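Local coordinates for protein glycosyl hydrolase, BNR repeat (Ralstonia eutropha, PDB 3B7F) that folds as a seven-bladed beta-propeller with BNR repeats and may act as a glycosyl hydrolase, at residues T130-R142 and P174-P186. Numbering follows the deposited sequence.
Sequences TWYAGTSPQGLFR and PDGPKMHSILVDP. With EDO (1,2-ethanediol), chain K.
The carbonyl oxygen of Pro177 is gripped by three groups of the turn at Ser136 and Pro137: one hydroxyl and two CA-H groups. Ser136 OG donates to Pro177 O over 2.8 Å, arriving above the carbonyl plane rather than within it. The serine reaches it because OG lies anti to the backbone N (chi1 175°). Pro137 CA, just after a cis peptide bond, lies 3.4 Å from Pro177 O with its C-H aimed nearly straight at it; the C-H of Ser136 CA points less directly. Next to it, Met179 N donates to Thr135 O at 3.0 Å, while Thr135 OG1 turns back to Pro137 O at 2.8 Å and ties the turn together. Gln138, bent at chi2 (89°), lays its amide across the ring of Pro177, with OE1 3.4 Å from Pro177 CB; its NE2 is taken by Ser198 O.

Beyond these bonds mostly carbon meets carbon or backbone. The selenomethionine Met179 bends at chi2 and chi3, pressing CG against Gly134 CA and setting its methyl CE 3.4 Å from Gly139 C, beside Leu140 CB. Ile182 splits its branches: CD1 meets Leu140 CD1 in a tight 3.4 Å contact and also reaches the Gly134 backbone, whereas CG2 packs on Tyr132 CB. Val184 CG2 comes obliquely to the Tyr132 ring, 3.7 Å from CE2.

Strand 178-184 is the first of its four-stranded blade and faces the middle strands 131-136 and 139-142 of the preceding one. Ile194 and Phe156 also touch Met179, and Trp211 touches Leu140. Adjacent propeller blades are thus joined by two hydrogen bonds at the turn end and, along the rest, by apolar side chains of strand 178-184 packed on side chains and glycine backbone of the preceding blade, an interface whose cohesion there is mainly hydrophobic.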
loop_
_atom_site.group_PDB
_atom_site.type_symbol
_atom_site.label_atom_id
_atom_site.label_comp_id
_atom_site.label_asym_id
_atom_site.label_seq_id
_atom_site.Cartn_x
_atom_site.Cartn_y
_atom_site.Cartn_z
ATOM N N THR A 130 -0.365 -0.555 -19.165
ATOM C CA THR A 130 -1.539 -0.066 -18.441
ATOM C C THR A 130 -1.264 0.016 -16.928
ATOM O O THR A 130 -0.708 -0.914 -16.342
ATOM C CB THR A 130 -2.794 -0.934 -18.747
ATOM O OG1 THR A 130 -3.134 -0.793 -20.136
ATOM C CG2 THR A 130 -4.003 -0.526 -17.882
ATOM N N TRP A 131 -1.615 1.149 -16.312
ATOM C CA TRP A 131 -1.478 1.379 -14.870
ATOM C C TRP A 131 -2.710 2.089 -14.348
ATOM O O TRP A 131 -3.455 2.700 -15.125
ATOM C CB TRP A 131 -0.310 2.312 -14.552
ATOM C CG TRP A 131 1.056 1.763 -14.785
ATOM C CD1 TRP A 131 1.651 1.557 -15.978
ATOM C CD2 TRP A 131 2.023 1.419 -13.780
ATOM N NE1 TRP A 131 2.916 1.055 -15.792
ATOM C CE2 TRP A 131 3.168 0.959 -14.449
ATOM C CE3 TRP A 131 2.021 1.433 -12.372
ATOM C CZ2 TRP A 131 4.319 0.538 -13.764
ATOM C CZ3 TRP A 131 3.156 1.002 -11.697
ATOM C CH2 TRP A 131 4.278 0.560 -12.389
ATOM N N TYR A 132 -2.917 2.002 -13.034
ATOM C CA TYR A 132 -3.931 2.787 -12.332
ATOM C C TYR A 132 -3.224 3.676 -11.325
ATOM O O TYR A 132 -2.177 3.326 -10.828
ATOM C CB TYR A 132 -4.953 1.918 -11.607
ATOM C CG TYR A 132 -5.842 1.161 -12.547
ATOM C CD1 TYR A 132 -7.026 1.721 -13.025
ATOM C CD2 TYR A 132 -5.486 -0.102 -12.984
ATOM C CE1 TYR A 132 -7.820 1.040 -13.900
ATOM C CE2 TYR A 132 -6.266 -0.785 -13.850
ATOM C CZ TYR A 132 -7.435 -0.225 -14.314
ATOM O OH TYR A 132 -8.206 -0.963 -15.184
ATOM N N ALA A 133 -3.805 4.840 -11.074
ATOM C CA ALA A 133 -3.335 5.787 -10.092
ATOM C C ALA A 133 -4.505 6.182 -9.177
ATOM O O ALA A 133 -5.630 6.393 -9.649
ATOM C CB ALA A 133 -2.763 7.015 -10.753
ATOM N N GLY A 134 -4.213 6.258 -7.876
ATOM C CA GLY A 134 -5.149 6.719 -6.855
ATOM C C GLY A 134 -4.642 8.050 -6.314
ATOM O O GLY A 134 -3.460 8.170 -6.010
ATOM N N THR A 135 -5.544 9.026 -6.181
ATOM C CA THR A 135 -5.221 10.384 -5.741
ATOM C C THR A 135 -5.825 10.810 -4.397
ATOM O O THR A 135 -6.659 10.113 -3.831
ATOM C CB THR A 135 -5.721 11.452 -6.801
ATOM O OG1 THR A 135 -7.149 11.359 -6.954
ATOM C CG2 THR A 135 -5.027 11.280 -8.174
ATOM N N SER A 136 -5.364 11.974 -3.922
ATOM C CA SER A 136 -5.940 12.712 -2.814
ATOM C C SER A 136 -6.394 14.065 -3.424
ATOM O O SER A 136 -5.570 14.746 -4.014
ATOM C CB SER A 136 -4.942 12.983 -1.702
ATOM O OG SER A 136 -5.526 13.803 -0.692
ATOM N N PRO A 137 -7.699 14.421 -3.353
ATOM C CA PRO A 137 -8.840 13.675 -2.802
ATOM C C PRO A 137 -9.155 12.448 -3.671
ATOM O O PRO A 137 -8.555 12.281 -4.729
ATOM C CB PRO A 137 -9.961 14.707 -2.778
ATOM C CG PRO A 137 -9.639 15.642 -3.881
ATOM C CD PRO A 137 -8.131 15.726 -3.889
ATOM N N GLN A 138 -10.090 11.612 -3.231
ATOM C CA GLN A 138 -10.322 10.309 -3.872
ATOM C C GLN A 138 -10.615 10.437 -5.354
ATOM O O GLN A 138 -11.497 11.169 -5.757
ATOM C CB GLN A 138 -11.437 9.484 -3.170
ATOM C CG GLN A 138 -11.275 9.131 -1.646
ATOM C CD GLN A 138 -11.841 10.178 -0.712
ATOM O OE1 GLN A 138 -11.681 11.382 -0.957
ATOM N NE2 GLN A 138 -12.492 9.732 0.386
ATOM N N GLY A 139 -9.833 9.744 -6.170
ATOM C CA GLY A 139 -10.002 9.761 -7.620
ATOM C C GLY A 139 -9.193 8.618 -8.165
ATOM O O GLY A 139 -8.150 8.293 -7.584
ATOM N N LEU A 140 -9.716 7.980 -9.221
ATOM C CA LEU A 140 -9.093 6.847 -9.906
ATOM C C LEU A 140 -8.790 7.288 -11.337
ATOM O O LEU A 140 -9.667 7.815 -12.027
ATOM C CB LEU A 140 -10.026 5.632 -9.918
ATOM C CG LEU A 140 -9.485 4.309 -10.467
ATOM C CD1 LEU A 140 -8.386 3.723 -9.566
ATOM C CD2 LEU A 140 -10.617 3.319 -10.667
ATOM N N PHE A 141 -7.551 7.051 -11.759
ATOM C CA PHE A 141 -7.046 7.403 -13.077
ATOM C C PHE A 141 -6.353 6.196 -13.710
ATOM O O PHE A 141 -5.951 5.247 -13.017
ATOM C CB PHE A 141 -6.072 8.590 -12.985
ATOM C CG PHE A 141 -6.711 9.842 -12.446
ATOM C CD1 PHE A 141 -6.817 10.060 -11.067
ATOM C CD2 PHE A 141 -7.226 10.791 -13.299
ATOM C CE1 PHE A 141 -7.433 11.222 -10.562
ATOM C CE2 PHE A 141 -7.843 11.930 -12.812
ATOM C CZ PHE A 141 -7.947 12.156 -11.443
ATOM N N ARG A 142 -6.222 6.242 -15.031
ATOM C CA ARG A 142 -5.610 5.166 -15.779
ATOM C C ARG A 142 -4.676 5.685 -16.884
ATOM O O ARG A 142 -4.957 6.687 -17.534
ATOM C CB ARG A 142 -6.702 4.302 -16.397
ATOM C CG ARG A 142 -6.190 3.082 -17.149
ATOM C CD ARG A 142 -7.218 2.503 -18.094
ATOM N NE ARG A 142 -8.234 1.690 -17.447
ATOM C CZ ARG A 142 -9.563 1.879 -17.450
ATOM N NH1 ARG A 142 -10.164 2.910 -18.078
ATOM N NH2 ARG A 142 -10.322 0.989 -16.807
ATOM N N PRO A 174 -5.718 15.927 8.726
ATOM C CA PRO A 174 -4.746 14.965 8.190
ATOM C C PRO A 174 -4.045 15.514 6.906
ATOM O O PRO A 174 -4.013 16.741 6.714
ATOM C CB PRO A 174 -5.628 13.719 7.927
ATOM C CG PRO A 174 -7.017 14.268 7.621
ATOM C CD PRO A 174 -7.111 15.615 8.334
ATOM N N ASP A 175 -3.435 14.635 6.089
ATOM C CA ASP A 175 -2.903 15.014 4.754
ATOM C C ASP A 175 -4.035 15.214 3.721
ATOM O O ASP A 175 -3.813 15.846 2.674
ATOM C CB ASP A 175 -1.913 13.968 4.199
ATOM C CG ASP A 175 -0.515 14.026 4.860
ATOM O OD1 ASP A 175 -0.262 14.883 5.749
ATOM O OD2 ASP A 175 0.349 13.202 4.454
ATOM N N GLY A 176 -5.213 14.643 4.014
ATOM C CA GLY A 176 -6.410 14.716 3.176
ATOM C C GLY A 176 -6.884 13.299 2.909
ATOM O O GLY A 176 -6.133 12.361 3.115
ATOM N N PRO A 177 -8.124 13.135 2.432
ATOM C CA PRO A 177 -8.652 11.814 2.154
ATOM C C PRO A 177 -8.035 11.286 0.855
ATOM O O PRO A 177 -7.639 12.064 0.001
ATOM C CB PRO A 177 -10.144 12.073 2.016
ATOM C CG PRO A 177 -10.220 13.405 1.421
ATOM C CD PRO A 177 -9.096 14.181 2.064
ATOM N N LYS A 178 -7.960 9.983 0.700
ATOM C CA LYS A 178 -7.231 9.416 -0.435
ATOM C C LYS A 178 -7.759 8.081 -0.903
ATOM O O LYS A 178 -8.423 7.360 -0.159
ATOM C CB LYS A 178 -5.763 9.228 -0.031
ATOM C CG LYS A 178 -5.593 8.188 1.076
ATOM C CD LYS A 178 -4.300 8.313 1.821
ATOM C CE LYS A 178 -4.241 9.467 2.763
ATOM N NZ LYS A 178 -3.265 9.158 3.844
HETATM N N MSE A 179 -7.381 7.769 -2.136
HETATM C CA MSE A 179 -7.704 6.549 -2.819
HETATM C C MSE A 179 -6.442 5.699 -2.720
HETATM O O MSE A 179 -5.336 6.174 -3.007
HETATM C CB MSE A 179 -8.030 6.895 -4.269
HETATM C CG MSE A 179 -8.044 5.783 -5.305
HETATM SE SE MSE A 179 -9.673 4.919 -5.655
HETATM C CE MSE A 179 -10.809 6.382 -6.202
ATOM N N HIS A 180 -6.590 4.441 -2.342
ATOM C CA HIS A 180 -5.443 3.572 -2.196
ATOM C C HIS A 180 -5.852 2.150 -2.526
ATOM O O HIS A 180 -6.959 1.929 -3.005
ATOM C CB HIS A 180 -4.890 3.723 -0.765
ATOM C CG HIS A 180 -5.874 3.400 0.315
ATOM N ND1 HIS A 180 -6.207 2.105 0.656
ATOM C CD2 HIS A 180 -6.559 4.201 1.163
ATOM C CE1 HIS A 180 -7.089 2.127 1.641
ATOM N NE2 HIS A 180 -7.311 3.386 1.980
ATOM N N SER A 181 -4.940 1.205 -2.297
ATOM C CA SER A 181 -5.193 -0.208 -2.448
ATOM C C SER A 181 -5.938 -0.589 -3.732
ATOM O O SER A 181 -6.946 -1.294 -3.686
ATOM C CB SER A 181 -5.957 -0.692 -1.212
ATOM O OG SER A 181 -5.251 -0.374 -0.041
ATOM N N ILE A 182 -5.419 -0.098 -4.861
ATOM C CA ILE A 182 -5.959 -0.389 -6.172
ATOM C C ILE A 182 -5.373 -1.753 -6.560
ATOM O O ILE A 182 -4.151 -1.941 -6.689
ATOM C CB ILE A 182 -5.656 0.706 -7.211
ATOM C CG1 ILE A 182 -6.254 2.042 -6.772
ATOM C CG2 ILE A 182 -6.238 0.322 -8.590
ATOM C CD1 ILE A 182 -5.718 3.247 -7.566
ATOM N N LEU A 183 -6.274 -2.703 -6.731
ATOM C CA LEU A 183 -5.950 -4.084 -6.984
ATOM C C LEU A 183 -6.562 -4.532 -8.310
ATOM O O LEU A 183 -7.752 -4.359 -8.499
ATOM C CB LEU A 183 -6.549 -4.901 -5.841
ATOM C CG LEU A 183 -5.927 -5.006 -4.437
ATOM C CD1 LEU A 183 -5.073 -3.838 -4.017
ATOM C CD2 LEU A 183 -7.030 -5.380 -3.406
ATOM N N VAL A 184 -5.745 -5.089 -9.208
ATOM C CA VAL A 184 -6.185 -5.651 -10.489
ATOM C C VAL A 184 -6.082 -7.174 -10.368
ATOM O O VAL A 184 -4.996 -7.701 -10.159
ATOM C CB VAL A 184 -5.294 -5.164 -11.647
ATOM C CG1 VAL A 184 -5.746 -5.810 -13.021
ATOM C CG2 VAL A 184 -5.268 -3.626 -11.680
ATOM N N ASP A 185 -7.196 -7.877 -10.502
ATOM C CA ASP A 185 -7.230 -9.340 -10.340
ATOM C C ASP A 185 -6.292 -10.042 -11.350
ATOM O O ASP A 185 -6.396 -9.761 -12.541
ATOM C CB ASP A 185 -8.678 -9.837 -10.499
ATOM C CG ASP A 185 -8.915 -11.228 -9.942
ATOM O OD1 ASP A 185 -8.142 -12.150 -10.211
ATOM O OD2 ASP A 185 -9.935 -11.399 -9.253
ATOM N N PRO A 186 -5.361 -10.922 -10.875
ATOM C CA PRO A 186 -4.473 -11.623 -11.818
ATOM C C PRO A 186 -5.196 -12.518 -12.829
ATOM O O PRO A 186 -4.651 -12.789 -13.893
ATOM C CB PRO A 186 -3.585 -12.489 -10.906
ATOM C CG PRO A 186 -4.310 -12.576 -9.613
ATOM C CD PRO A 186 -5.051 -11.300 -9.475
HETATM C C1 EDO K . -1.699 -6.331 -6.696
HETATM O O1 EDO K . -2.834 -6.809 -5.928
HETATM C C2 EDO K . -2.090 -5.179 -7.637
HETATM O O2 EDO K . -3.081 -5.580 -8.609
#